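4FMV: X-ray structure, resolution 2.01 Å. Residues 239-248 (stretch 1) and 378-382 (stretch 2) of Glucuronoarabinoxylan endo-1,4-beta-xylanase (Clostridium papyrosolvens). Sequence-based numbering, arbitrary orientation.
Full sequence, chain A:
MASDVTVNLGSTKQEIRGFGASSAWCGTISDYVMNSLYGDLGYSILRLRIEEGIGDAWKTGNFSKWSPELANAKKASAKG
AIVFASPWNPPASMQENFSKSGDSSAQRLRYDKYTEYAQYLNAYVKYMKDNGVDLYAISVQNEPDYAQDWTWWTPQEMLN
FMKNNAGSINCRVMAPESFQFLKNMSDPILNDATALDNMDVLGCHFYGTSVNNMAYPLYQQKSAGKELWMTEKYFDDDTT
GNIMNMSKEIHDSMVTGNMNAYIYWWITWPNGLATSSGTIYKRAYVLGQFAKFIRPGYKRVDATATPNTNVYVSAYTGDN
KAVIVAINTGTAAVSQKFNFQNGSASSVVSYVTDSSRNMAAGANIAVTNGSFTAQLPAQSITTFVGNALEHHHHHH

Stretch 1 239-248: TTGNIMNMSK
Stretch 2, residues 378-382: AQSIT

How is the pair laid out? Stretch 1 leaves the loop at T239 (phi/psi -57/149), the N-cap, and runs as helix from T240 to K248, its first turn closed by I243 N to T239 O at 3.0 Å. Stretch 2 turns through Q379 (44/63) into an extended strand, S380 at -144/155 and I381 at -119/132. The two axes run in roughly the same direction, 39° apart, and approach to 8.9 Å. M244 CA lies 6.6 Å from Q379 CA, and S247 CA 6.7 Å from I381 CA. No hydrogen bond crosses; packing over 270 Å² of buried surface joins them.

What does the first turn contribute? T240, chi1 m, points toward stretch 2 and sets its methyl CG2 3.6 Å from Q379 CD. Q379 (m, t, chi3 -60°) reaches back with its long side chain, so aliphatic and amide surface cover the threonine. G241 and N242 stay out of this contact, and I243 starts toward the strand but its end leads away.

Why does M244 dominate the middle? Its flexible, unbranched chain (m, m, chi3 100°) brings CE to 3.4 Å from Q379 O and 3.5 Å from S380 N, fitting against backbone where the strand begins. Its SD lies 4.1 Å from Q379 CB. S380 CB points away, leaving its main chain for the methionine to cover.

What closes the contact one turn later? N245 and M246 are out of reach, but S247 (m) points toward the strand. Its OG donates to I243 O at 2.9 Å, satisfying a buried hydroxyl within the helix, and also sits 3.6 Å from I381 CG2. This small side chain suits the close backbone approach beside I381 (t, t), which points toward the helix. K248 takes no part.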

# COMPACT_ATOMS: atom_id res chain seq x y z
N THR A 239 7.81 0.70 19.56
CA THR A 239 8.60 1.75 20.20
C THR A 239 8.38 3.07 19.46
O THR A 239 8.07 3.08 18.27
CB THR A 239 10.12 1.41 20.27
OG1 THR A 239 10.68 1.33 18.95
CG2 THR A 239 10.32 0.08 20.98
N THR A 240 8.46 4.17 20.19
CA THR A 240 8.23 5.49 19.61
C THR A 240 9.07 5.81 18.35
O THR A 240 8.57 6.42 17.41
CB THR A 240 8.44 6.56 20.67
OG1 THR A 240 7.63 6.24 21.81
CG2 THR A 240 8.02 7.94 20.13
N GLY A 241 10.33 5.38 18.32
CA GLY A 241 11.16 5.62 17.14
C GLY A 241 10.53 5.05 15.87
O GLY A 241 10.53 5.71 14.83
N ASN A 242 10.02 3.82 15.96
CA ASN A 242 9.35 3.16 14.83
C ASN A 242 7.96 3.69 14.52
O ASN A 242 7.56 3.70 13.37
CB ASN A 242 9.32 1.65 15.01
CG ASN A 242 10.64 1.01 14.64
OD1 ASN A 242 11.26 1.40 13.64
ND2 ASN A 242 11.10 0.05 15.44
N ILE A 243 7.22 4.11 15.55
CA ILE A 243 5.98 4.83 15.34
C ILE A 243 6.25 6.08 14.48
O ILE A 243 5.52 6.35 13.53
CB ILE A 243 5.33 5.23 16.71
CG1 ILE A 243 4.97 3.97 17.51
CG2 ILE A 243 4.06 6.03 16.48
CD1 ILE A 243 4.27 2.91 16.70
N MET A 244 7.30 6.83 14.82
CA MET A 244 7.66 8.03 14.04
C MET A 244 8.25 7.69 12.66
O MET A 244 7.94 8.34 11.66
CB MET A 244 8.66 8.89 14.81
CG MET A 244 8.07 9.49 16.09
SD MET A 244 6.73 10.61 15.69
CE MET A 244 5.27 9.61 16.00
N ASN A 245 9.10 6.67 12.61
CA ASN A 245 9.65 6.22 11.34
C ASN A 245 8.54 5.86 10.38
O ASN A 245 8.62 6.18 9.20
CB ASN A 245 10.54 5.01 11.51
CG ASN A 245 11.87 5.36 12.11
OD1 ASN A 245 12.34 6.49 11.97
ND2 ASN A 245 12.49 4.40 12.78
N MET A 246 7.52 5.17 10.89
CA MET A 246 6.41 4.69 10.06
C MET A 246 5.48 5.84 9.67
O MET A 246 5.10 5.93 8.52
CB MET A 246 5.63 3.57 10.75
CG MET A 246 4.38 3.11 10.01
SD MET A 246 3.49 1.79 10.88
CE MET A 246 2.04 1.63 9.83
N SER A 247 5.15 6.71 10.63
CA SER A 247 4.34 7.91 10.35
C SER A 247 4.99 8.69 9.22
O SER A 247 4.35 9.00 8.22
CB SER A 247 4.25 8.81 11.59
OG SER A 247 3.46 8.22 12.63
N LYS A 248 6.27 9.00 9.39
CA LYS A 248 7.00 9.82 8.43
C LYS A 248 7.09 9.18 7.04
O LYS A 248 6.94 9.86 6.04
CB LYS A 248 8.38 10.18 8.97
CG LYS A 248 9.33 10.72 7.88
CD LYS A 248 9.47 12.22 7.89
CE LYS A 248 10.87 12.64 7.40
NZ LYS A 248 11.29 12.07 6.07
N ALA A 378 4.40 15.93 21.33
CA ALA A 378 5.71 15.37 21.02
C ALA A 378 5.55 14.00 20.40
O ALA A 378 4.71 13.23 20.83
CB ALA A 378 6.58 15.27 22.29
N GLN A 379 6.35 13.71 19.37
CA GLN A 379 6.39 12.38 18.77
C GLN A 379 4.98 11.77 18.56
O GLN A 379 4.65 10.72 19.10
CB GLN A 379 7.30 11.47 19.61
CG GLN A 379 8.75 11.94 19.63
CD GLN A 379 9.63 11.14 20.59
OE1 GLN A 379 9.37 11.09 21.80
NE2 GLN A 379 10.65 10.48 20.06
N SER A 380 4.19 12.42 17.72
CA SER A 380 2.79 12.09 17.56
C SER A 380 2.41 12.29 16.11
O SER A 380 3.05 13.07 15.37
CB SER A 380 1.94 13.05 18.41
OG SER A 380 1.87 14.32 17.78
N ILE A 381 1.38 11.57 15.70
CA ILE A 381 0.71 11.81 14.44
C ILE A 381 -0.74 12.15 14.76
O ILE A 381 -1.39 11.49 15.59
CB ILE A 381 0.80 10.59 13.47
CG1 ILE A 381 -0.07 10.82 12.22
CG2 ILE A 381 0.44 9.29 14.18
CD1 ILE A 381 0.18 9.79 11.07
N THR A 382 -1.22 13.22 14.15
CA THR A 382 -2.57 13.69 14.37
C THR A 382 -3.27 13.84 13.03
O THR A 382 -2.70 14.37 12.06
CB THR A 382 -2.60 15.07 15.05
OG1 THR A 382 -2.03 14.99 16.36
CG2 THR A 382 -4.03 15.59 15.15